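Local coordinates for ferredoxin-like protein (Thermotoga maritima, PDB 7KOE) that probably relays electrons through two bound [4Fe-4S] clusters as the ferredoxin-like subunit of an electron-transferring flavoprotein complex that also carries FAD, at residues Cys61-Thr66 with Tyr85-Lys90. Residues are numbered along the deposited sequence; the frame is centred on the assembly and turned at random.
With SF4 (iron/sulfur cluster), chain M.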
loop_
_atom_site.group_PDB
_atom_site.type_symbol
_atom_site.label_atom_id
_atom_site.label_comp_id
_atom_site.label_asym_id
_atom_site.label_seq_id
_atom_site.Cartn_x
_atom_site.Cartn_y
_atom_site.Cartn_z
ATOM N N CYS D 61 38.686 5.559 -4.920
ATOM C CA CYS D 61 38.985 4.108 -4.958
ATOM C C CYS D 61 38.073 3.351 -3.994
ATOM O O CYS D 61 38.002 3.732 -2.814
ATOM C CB CYS D 61 40.440 3.831 -4.611
ATOM S SG CYS D 61 40.909 2.108 -4.903
ATOM N N LEU D 62 37.400 2.326 -4.518
ATOM C CA LEU D 62 36.530 1.436 -3.771
ATOM C C LEU D 62 37.268 0.241 -3.194
ATOM O O LEU D 62 36.618 -0.661 -2.661
ATOM C CB LEU D 62 35.386 0.956 -4.659
ATOM C CG LEU D 62 34.424 2.038 -5.131
ATOM C CD1 LEU D 62 33.739 1.601 -6.376
ATOM C CD2 LEU D 62 33.409 2.340 -4.073
ATOM N N GLU D 63 38.599 0.212 -3.327
ATOM C CA GLU D 63 39.496 -0.767 -2.702
ATOM C C GLU D 63 39.197 -2.194 -3.138
ATOM O O GLU D 63 39.421 -3.144 -2.392
ATOM C CB GLU D 63 39.468 -0.672 -1.180
ATOM C CG GLU D 63 39.609 0.704 -0.613
ATOM C CD GLU D 63 39.486 0.684 0.882
ATOM O OE1 GLU D 63 39.415 -0.417 1.458
ATOM O OE2 GLU D 63 39.451 1.759 1.492
ATOM N N CYS D 64 38.587 -2.332 -4.317
ATOM C CA CYS D 64 38.223 -3.682 -4.822
ATOM C C CYS D 64 39.508 -4.459 -5.107
ATOM O O CYS D 64 39.656 -5.565 -4.568
ATOM C CB CYS D 64 37.354 -3.601 -6.070
ATOM S SG CYS D 64 37.928 -2.380 -7.275
ATOM N N GLY D 65 40.401 -3.882 -5.913
ATOM C CA GLY D 65 41.653 -4.537 -6.220
ATOM C C GLY D 65 41.774 -4.980 -7.657
ATOM O O GLY D 65 42.720 -5.685 -8.005
ATOM N N THR D 66 40.816 -4.570 -8.490
ATOM C CA THR D 66 40.773 -4.980 -9.890
ATOM C C THR D 66 41.981 -4.467 -10.654
ATOM O O THR D 66 42.579 -5.192 -11.454
ATOM C CB THR D 66 39.487 -4.461 -10.528
ATOM O OG1 THR D 66 38.357 -5.039 -9.871
ATOM C CG2 THR D 66 39.419 -4.761 -11.989
ATOM N N TYR D 85 40.470 4.742 6.822
ATOM C CA TYR D 85 40.574 5.565 5.625
ATOM C C TYR D 85 40.056 4.789 4.426
ATOM O O TYR D 85 39.929 3.565 4.463
ATOM C CB TYR D 85 42.009 6.035 5.379
ATOM C CG TYR D 85 42.422 7.185 6.262
ATOM C CD1 TYR D 85 42.010 8.476 5.989
ATOM C CD2 TYR D 85 43.212 6.977 7.378
ATOM C CE1 TYR D 85 42.374 9.524 6.795
ATOM C CE2 TYR D 85 43.580 8.018 8.193
ATOM C CZ TYR D 85 43.159 9.289 7.895
ATOM O OH TYR D 85 43.528 10.337 8.701
ATOM N N GLY D 86 39.755 5.520 3.356
ATOM C CA GLY D 86 39.237 4.923 2.142
ATOM C C GLY D 86 37.728 4.900 2.116
ATOM O O GLY D 86 37.111 5.774 2.718
ATOM N N VAL D 87 37.117 3.934 1.421
ATOM C CA VAL D 87 35.670 3.761 1.493
ATOM C C VAL D 87 35.271 3.364 2.899
ATOM O O VAL D 87 35.988 2.634 3.593
ATOM C CB VAL D 87 35.151 2.712 0.497
ATOM C CG1 VAL D 87 35.142 3.243 -0.868
ATOM C CG2 VAL D 87 35.998 1.469 0.543
ATOM N N LEU D 88 34.131 3.873 3.340
ATOM C CA LEU D 88 33.528 3.452 4.592
ATOM C C LEU D 88 32.101 3.096 4.228
ATOM O O LEU D 88 31.223 3.957 4.222
ATOM C CB LEU D 88 33.613 4.524 5.659
ATOM C CG LEU D 88 35.029 4.991 5.988
ATOM C CD1 LEU D 88 34.980 6.266 6.769
ATOM C CD2 LEU D 88 35.783 3.930 6.744
ATOM N N TYR D 89 31.886 1.828 3.901
ATOM C CA TYR D 89 30.587 1.387 3.423
ATOM C C TYR D 89 29.580 1.391 4.558
ATOM O O TYR D 89 29.737 0.668 5.544
ATOM C CB TYR D 89 30.680 -0.006 2.816
ATOM C CG TYR D 89 31.384 -0.089 1.488
ATOM C CD1 TYR D 89 31.019 0.723 0.429
ATOM C CD2 TYR D 89 32.403 -0.997 1.292
ATOM C CE1 TYR D 89 31.653 0.629 -0.782
ATOM C CE2 TYR D 89 33.043 -1.091 0.094
ATOM C CZ TYR D 89 32.666 -0.284 -0.939
ATOM O OH TYR D 89 33.319 -0.398 -2.137
ATOM N N LYS D 90 28.566 2.231 4.434
ATOM C CA LYS D 90 27.396 2.160 5.288
ATOM C C LYS D 90 26.384 1.260 4.592
ATOM O O LYS D 90 26.179 1.388 3.384
ATOM C CB LYS D 90 26.850 3.566 5.559
ATOM C CG LYS D 90 26.455 4.359 4.323
ATOM C CD LYS D 90 25.994 5.750 4.604
ATOM C CE LYS D 90 25.374 6.310 3.341
ATOM N NZ LYS D 90 26.361 6.412 2.240
HETATM FE FE1 SF4 M . 40.315 1.582 -6.480
HETATM FE FE2 SF4 M . 38.938 -0.932 -7.432
HETATM FE FE3 SF4 M . 41.772 -0.345 -8.291
HETATM FE FE4 SF4 M . 39.494 1.314 -9.373
HETATM S S1 SF4 M . 39.945 -0.772 -9.309
HETATM S S2 SF4 M . 41.322 1.741 -8.356
HETATM S S3 SF4 M . 38.487 1.154 -7.497
HETATM S S4 SF4 M . 40.767 -0.504 -6.415
#
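Val87 is the side chain through which strand 86-87 meets the cysteine loop 61-66. The Leu62 and Val87 side chains cross at about a right angle, with Leu62 CD2 3.8 Å from Val87 CG1, while Val87 CG2 faces Glu63 tip to tip, 3.6 Å from Glu63 CD. Leu62 CD2 also sits at the edge of the Tyr89 ring, near its plane and 4.1 Å from Tyr89 CE1; Val87 CB lies over one face of that ring, offset toward the rim. The polar link is weak: Val87 N donates to Glu63 OE2 over 3.2 Å at a bent 129°. Glu63 reaches it with its chain extended beyond CG (chi2 177°), and Gly86, which has no side chain, brings its CA to 3.2 Å from Glu63 OE2. Both carboxylate oxygens are salt-bridged to basic side-chain groups of another protein's chain, the stronger polar partner. Within the same loop, Cys61 SG binds FE1 and Cys64 SG binds FE2, each at 1.8 Å. Glu63 N donates to Cys61 SG (3.4 Å, 154°), a bond expected to stabilise thiolate charge. The strand is itself paired with strand 12-13, whose Tyr12 touches Leu62 and Val87 and lines an FAD pocket. Leu62 and Glu63, between the CxxC cysteines, thus meet the second segment, and the buried carboxylate, probably ionised, is probably offset in charge by the other chain, the weak Val87 N bond adding little.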